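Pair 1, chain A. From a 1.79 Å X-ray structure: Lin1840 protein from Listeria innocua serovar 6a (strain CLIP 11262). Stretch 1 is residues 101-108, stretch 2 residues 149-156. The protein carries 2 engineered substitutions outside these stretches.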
# COMPACT_ATOMS: atom_id res chain seq x y z
N PRO A 101 9.93 10.54 -26.20
CA PRO A 101 10.16 10.05 -24.81
C PRO A 101 8.94 9.32 -24.29
O PRO A 101 7.76 9.63 -24.66
CB PRO A 101 10.50 11.32 -24.02
CG PRO A 101 11.08 12.24 -25.06
CD PRO A 101 10.32 11.94 -26.33
N ILE A 102 9.23 8.31 -23.47
CA ILE A 102 8.15 7.59 -22.72
C ILE A 102 7.27 8.55 -21.95
O ILE A 102 7.71 9.62 -21.58
CB ILE A 102 8.69 6.50 -21.77
CG1 ILE A 102 9.71 7.03 -20.73
CG2 ILE A 102 9.21 5.34 -22.55
CD1 ILE A 102 9.98 6.10 -19.58
N PRO A 103 5.98 8.20 -21.74
CA PRO A 103 5.13 9.18 -21.09
C PRO A 103 5.62 9.75 -19.74
O PRO A 103 5.37 10.93 -19.48
CB PRO A 103 3.80 8.44 -21.00
CG PRO A 103 3.80 7.61 -22.24
CD PRO A 103 5.19 7.14 -22.36
N LEU A 104 6.25 8.93 -18.89
CA LEU A 104 6.72 9.39 -17.57
C LEU A 104 7.74 10.52 -17.80
O LEU A 104 7.75 11.47 -17.08
CB LEU A 104 7.30 8.22 -16.80
CG LEU A 104 7.58 8.56 -15.33
CD1 LEU A 104 6.44 9.28 -14.62
CD2 LEU A 104 8.04 7.35 -14.58
N ALA A 105 8.57 10.39 -18.83
CA ALA A 105 9.52 11.45 -19.21
C ALA A 105 8.75 12.69 -19.71
O ALA A 105 9.06 13.84 -19.35
CB ALA A 105 10.46 10.96 -20.25
N LEU A 106 7.74 12.48 -20.52
CA LEU A 106 6.95 13.60 -20.99
C LEU A 106 6.34 14.35 -19.79
O LEU A 106 6.11 15.51 -19.85
CB LEU A 106 5.89 13.20 -22.03
CG LEU A 106 6.43 12.59 -23.33
CD1 LEU A 106 5.33 12.12 -24.24
CD2 LEU A 106 7.33 13.57 -24.03
N GLY A 107 5.97 13.65 -18.75
CA GLY A 107 5.38 14.24 -17.54
C GLY A 107 6.45 15.22 -17.00
O GLY A 107 6.16 16.35 -16.66
N CYS A 108 7.67 14.78 -17.02
CA CYS A 108 8.80 15.64 -16.49
C CYS A 108 9.07 16.93 -17.32
O CYS A 108 9.70 17.83 -16.83
CB CYS A 108 10.09 14.86 -16.33
SG CYS A 108 10.01 13.47 -15.17
N ARG A 149 4.34 -0.33 -15.35
CA ARG A 149 3.50 0.58 -16.18
C ARG A 149 3.56 2.05 -15.75
O ARG A 149 2.98 2.87 -16.43
CB ARG A 149 2.06 0.06 -16.20
CG ARG A 149 2.00 -1.39 -16.67
CD ARG A 149 0.59 -1.84 -17.04
NE ARG A 149 0.32 -1.29 -18.37
CZ ARG A 149 -0.52 -1.79 -19.28
NH1 ARG A 149 -1.26 -2.86 -19.04
NH2 ARG A 149 -0.59 -1.18 -20.45
N VAL A 150 4.33 2.43 -14.72
CA VAL A 150 4.57 3.81 -14.42
C VAL A 150 5.11 4.52 -15.66
O VAL A 150 4.86 5.73 -15.81
CB VAL A 150 5.50 4.09 -13.21
CG1 VAL A 150 4.84 3.54 -11.93
CG2 VAL A 150 6.87 3.50 -13.37
N MET A 151 5.84 3.81 -16.54
CA MET A 151 6.44 4.47 -17.71
C MET A 151 5.38 5.09 -18.63
O MET A 151 5.70 5.94 -19.42
CB MET A 151 7.27 3.49 -18.53
CG MET A 151 6.49 2.24 -19.02
SD MET A 151 6.72 1.82 -20.76
CE MET A 151 6.05 3.27 -21.54
N GLU A 152 4.16 4.59 -18.54
CA GLU A 152 3.02 5.02 -19.40
C GLU A 152 2.28 6.21 -18.86
O GLU A 152 1.49 6.77 -19.58
CB GLU A 152 2.02 3.87 -19.57
CG GLU A 152 2.58 2.66 -20.30
CD GLU A 152 1.71 1.46 -20.04
OE1 GLU A 152 0.55 1.46 -20.51
OE2 GLU A 152 2.21 0.50 -19.41
N SER A 153 2.46 6.51 -17.58
CA SER A 153 1.75 7.56 -16.89
C SER A 153 2.61 8.79 -16.88
O SER A 153 3.81 8.67 -17.02
CB SER A 153 1.49 7.09 -15.44
OG SER A 153 0.81 8.14 -14.68
N THR A 154 2.03 9.99 -16.62
CA THR A 154 2.80 11.16 -16.41
C THR A 154 3.15 11.36 -14.94
O THR A 154 3.75 12.43 -14.63
CB THR A 154 2.18 12.42 -17.11
OG1 THR A 154 0.78 12.61 -16.75
CG2 THR A 154 2.28 12.23 -18.66
N GLY A 155 2.75 10.46 -14.02
CA GLY A 155 3.31 10.50 -12.66
C GLY A 155 2.28 10.57 -11.51
O GLY A 155 1.11 10.12 -11.64
N GLU A 156 2.74 11.13 -10.39
CA GLU A 156 1.99 11.08 -9.16
C GLU A 156 0.99 12.26 -8.90
O GLU A 156 0.25 12.28 -7.87
CB GLU A 156 2.97 10.96 -7.98
CG GLU A 156 3.62 12.27 -7.60
CD GLU A 156 4.73 12.10 -6.60
OE1 GLU A 156 5.42 11.03 -6.67
OE2 GLU A 156 4.93 13.03 -5.74

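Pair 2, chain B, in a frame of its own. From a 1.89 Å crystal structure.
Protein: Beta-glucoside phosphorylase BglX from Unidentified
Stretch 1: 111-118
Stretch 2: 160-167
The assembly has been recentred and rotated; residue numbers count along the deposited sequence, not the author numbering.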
# COMPACT_ATOMS: atom_id res chain seq x y z
N ALA B 111 -8.82 5.28 5.38
CA ALA B 111 -7.70 6.13 5.73
C ALA B 111 -6.42 5.51 5.19
O ALA B 111 -6.36 4.30 4.95
CB ALA B 111 -7.59 6.33 7.25
N SER B 112 -5.41 6.35 5.01
CA SER B 112 -4.07 5.82 4.82
C SER B 112 -3.64 5.08 6.08
O SER B 112 -4.16 5.35 7.17
CB SER B 112 -3.07 6.94 4.51
OG SER B 112 -2.94 7.81 5.63
N PRO B 113 -2.71 4.13 5.97
CA PRO B 113 -2.20 3.47 7.19
C PRO B 113 -1.61 4.45 8.19
O PRO B 113 -1.76 4.25 9.41
CB PRO B 113 -1.15 2.50 6.64
CG PRO B 113 -1.65 2.17 5.27
CD PRO B 113 -2.25 3.44 4.75
N MET B 114 -0.94 5.50 7.72
CA MET B 114 -0.33 6.42 8.67
C MET B 114 -1.39 7.20 9.43
O MET B 114 -1.22 7.46 10.63
CB MET B 114 0.62 7.38 7.96
CG MET B 114 1.35 8.28 8.94
SD MET B 114 2.53 9.38 8.18
CE MET B 114 3.87 8.22 7.83
N GLY B 115 -2.49 7.55 8.77
CA GLY B 115 -3.60 8.16 9.49
C GLY B 115 -4.13 7.25 10.58
O GLY B 115 -4.39 7.69 11.70
N VAL B 116 -4.31 5.97 10.27
CA VAL B 116 -4.64 4.98 11.28
C VAL B 116 -3.61 4.99 12.40
O VAL B 116 -3.95 4.91 13.59
CB VAL B 116 -4.74 3.59 10.63
CG1 VAL B 116 -4.80 2.48 11.69
CG2 VAL B 116 -5.96 3.55 9.72
N ALA B 117 -2.32 5.04 12.05
CA ALA B 117 -1.27 5.02 13.07
C ALA B 117 -1.35 6.25 13.97
O ALA B 117 -1.05 6.16 15.17
CB ALA B 117 0.10 4.96 12.41
N ALA B 118 -1.74 7.40 13.41
CA ALA B 118 -1.85 8.62 14.20
C ALA B 118 -2.94 8.52 15.27
O ALA B 118 -2.87 9.23 16.28
CB ALA B 118 -2.12 9.81 13.29
N THR B 160 7.15 5.04 0.57
CA THR B 160 6.74 4.61 1.89
C THR B 160 5.73 5.61 2.45
O THR B 160 4.56 5.57 2.08
CB THR B 160 7.97 4.45 2.80
OG1 THR B 160 8.81 5.60 2.67
CG2 THR B 160 8.75 3.20 2.39
N ASN B 161 6.18 6.54 3.29
CA ASN B 161 5.39 7.73 3.64
C ASN B 161 4.06 7.27 4.24
O ASN B 161 4.06 6.40 5.13
CB ASN B 161 5.27 8.60 2.39
CG ASN B 161 4.92 10.03 2.70
OD1 ASN B 161 3.76 10.45 2.57
ND2 ASN B 161 5.91 10.80 3.12
N VAL B 162 2.92 7.79 3.79
CA VAL B 162 1.65 7.47 4.43
C VAL B 162 1.21 6.03 4.21
O VAL B 162 0.23 5.61 4.83
CB VAL B 162 0.51 8.40 3.94
CG1 VAL B 162 0.80 9.84 4.35
CG2 VAL B 162 0.30 8.29 2.44
N ARG B 163 1.89 5.26 3.36
CA ARG B 163 1.55 3.85 3.22
C ARG B 163 2.01 3.03 4.41
O ARG B 163 1.60 1.86 4.53
CB ARG B 163 2.17 3.28 1.94
CG ARG B 163 1.64 3.90 0.65
CD ARG B 163 2.40 3.38 -0.56
NE ARG B 163 2.01 2.03 -0.94
CZ ARG B 163 2.77 1.20 -1.64
NH1 ARG B 163 4.00 1.56 -2.01
NH2 ARG B 163 2.33 -0.01 -1.94
N THR B 164 2.83 3.59 5.28
CA THR B 164 3.33 2.92 6.47
C THR B 164 2.55 3.35 7.70
O THR B 164 1.81 4.34 7.69
CB THR B 164 4.82 3.21 6.70
OG1 THR B 164 4.98 4.53 7.24
CG2 THR B 164 5.63 3.09 5.42
N TYR B 165 2.75 2.61 8.78
CA TYR B 165 2.29 2.99 10.11
C TYR B 165 3.30 3.87 10.83
O TYR B 165 3.29 3.95 12.06
CB TYR B 165 1.97 1.75 10.94
CG TYR B 165 0.85 0.92 10.37
CD1 TYR B 165 -0.44 1.44 10.27
CD2 TYR B 165 1.07 -0.37 9.91
CE1 TYR B 165 -1.47 0.69 9.73
CE2 TYR B 165 0.04 -1.13 9.38
CZ TYR B 165 -1.22 -0.59 9.29
OH TYR B 165 -2.24 -1.33 8.75
N GLY B 166 4.17 4.55 10.08
CA GLY B 166 5.09 5.50 10.66
C GLY B 166 6.48 4.93 10.85
O GLY B 166 6.89 4.01 10.14
N SER B 167 7.21 5.47 11.82
CA SER B 167 8.63 5.18 11.97
C SER B 167 8.97 4.43 13.25
O SER B 167 10.15 4.21 13.53
CB SER B 167 9.44 6.48 11.89
OG SER B 167 9.04 7.38 12.91

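The sharpest difference is at one matched pair of positions: pair 1 has Gly A107 beside Thr A154, pair 2 has Ala B117 beside Tyr B165. In pair 1 Gly A107 CA and Thr A154 CA lie 4.2 Å apart, and Gly A107 CA lies 3.7 Å from Thr A154 CB. An ideal CB on Gly A107 would fall 2.4 Å from Thr A154 O, a clash, so the backbones can be this close because the glycine has no side chain. In pair 2 the methyl group is accommodated: Ala B117 CB lies 3.4 Å from Tyr B165 O and 4.0 Å from Tyr B165 CB, at the edge of the tyrosine ring. The closest CA atoms are now Met B114 CA and Tyr B165 CA, at 4.6 Å.

Around this difference the backbones agree, with 14 central residues superposing to 0.6 Å. In each pair a helix beginning at a proline, Pro A103 or Pro B113, packs on a 3-10 segment and the loop after it. One hydrogen bond links the stretches at matching positions: Leu A104 N donates to Met A151 O (3.1 Å), and Met B114 N to Val B162 O (3.1 Å). The same amide nitrogens also lie near a second carbonyl, with Leu A104 N 3.1 Å from Ser A153 O and Met B114 N 3.0 Å from Thr B164 O, but the angles are too poor for hydrogen bonds. The prolines have no amide hydrogen to offer, and both point toward the second stretch; Pro A103 CD sits 3.2 Å from Met A151 O, Pro B113 CD 3.3 Å from Val B162 O.

The residue before each proline is the N-cap. Ser B112 caps through its side chain, its OG accepting from Gly B115 N at 3.2 Å. Ile A102 has no such acceptor and instead makes apolar contact, CD1 to Met A151 CB at 3.9 Å.

Leu A104 and Met B114 have side-chain centres only 0.3 Å apart after superposition, and they reach the same two matched positions with different ends: the two branches of Leu A104, CD2 and CD1, do what CE of the unbranched Met B114 does alone. Leu A104 CD2 meets Val A150 CG2 at 4.2 Å, and Leu A104 CD1 lies 3.9 Å from Gly A155 CA. The longer Met B114 brings CE to 3.3 Å from Asn B161 O and 4.1 Å from Gly B166 CA.

The aromatic ring gives pair 2 a further surface. Pro B113 CB makes an off-centre CH-pi contact, 4.1 Å from the centroid of the Tyr B165 ring, and Val B116 CG1 comes within 4.3 Å of Tyr B165 CE1. In pair 1 the smaller Thr A154 places CG2 3.5 Å from Pro A103 O.

The CA atoms of Gly A155 and Gly B166 fall 0.3 Å apart after superposition; at both, the backbone angles would jam a CB against the preceding carbonyl oxygen. A hydroxyl accepts from each glycine amide: Gly A155 N to Ser A153 OG is 3.1 Å, Gly B166 N to Thr B164 OG1 3.0 Å.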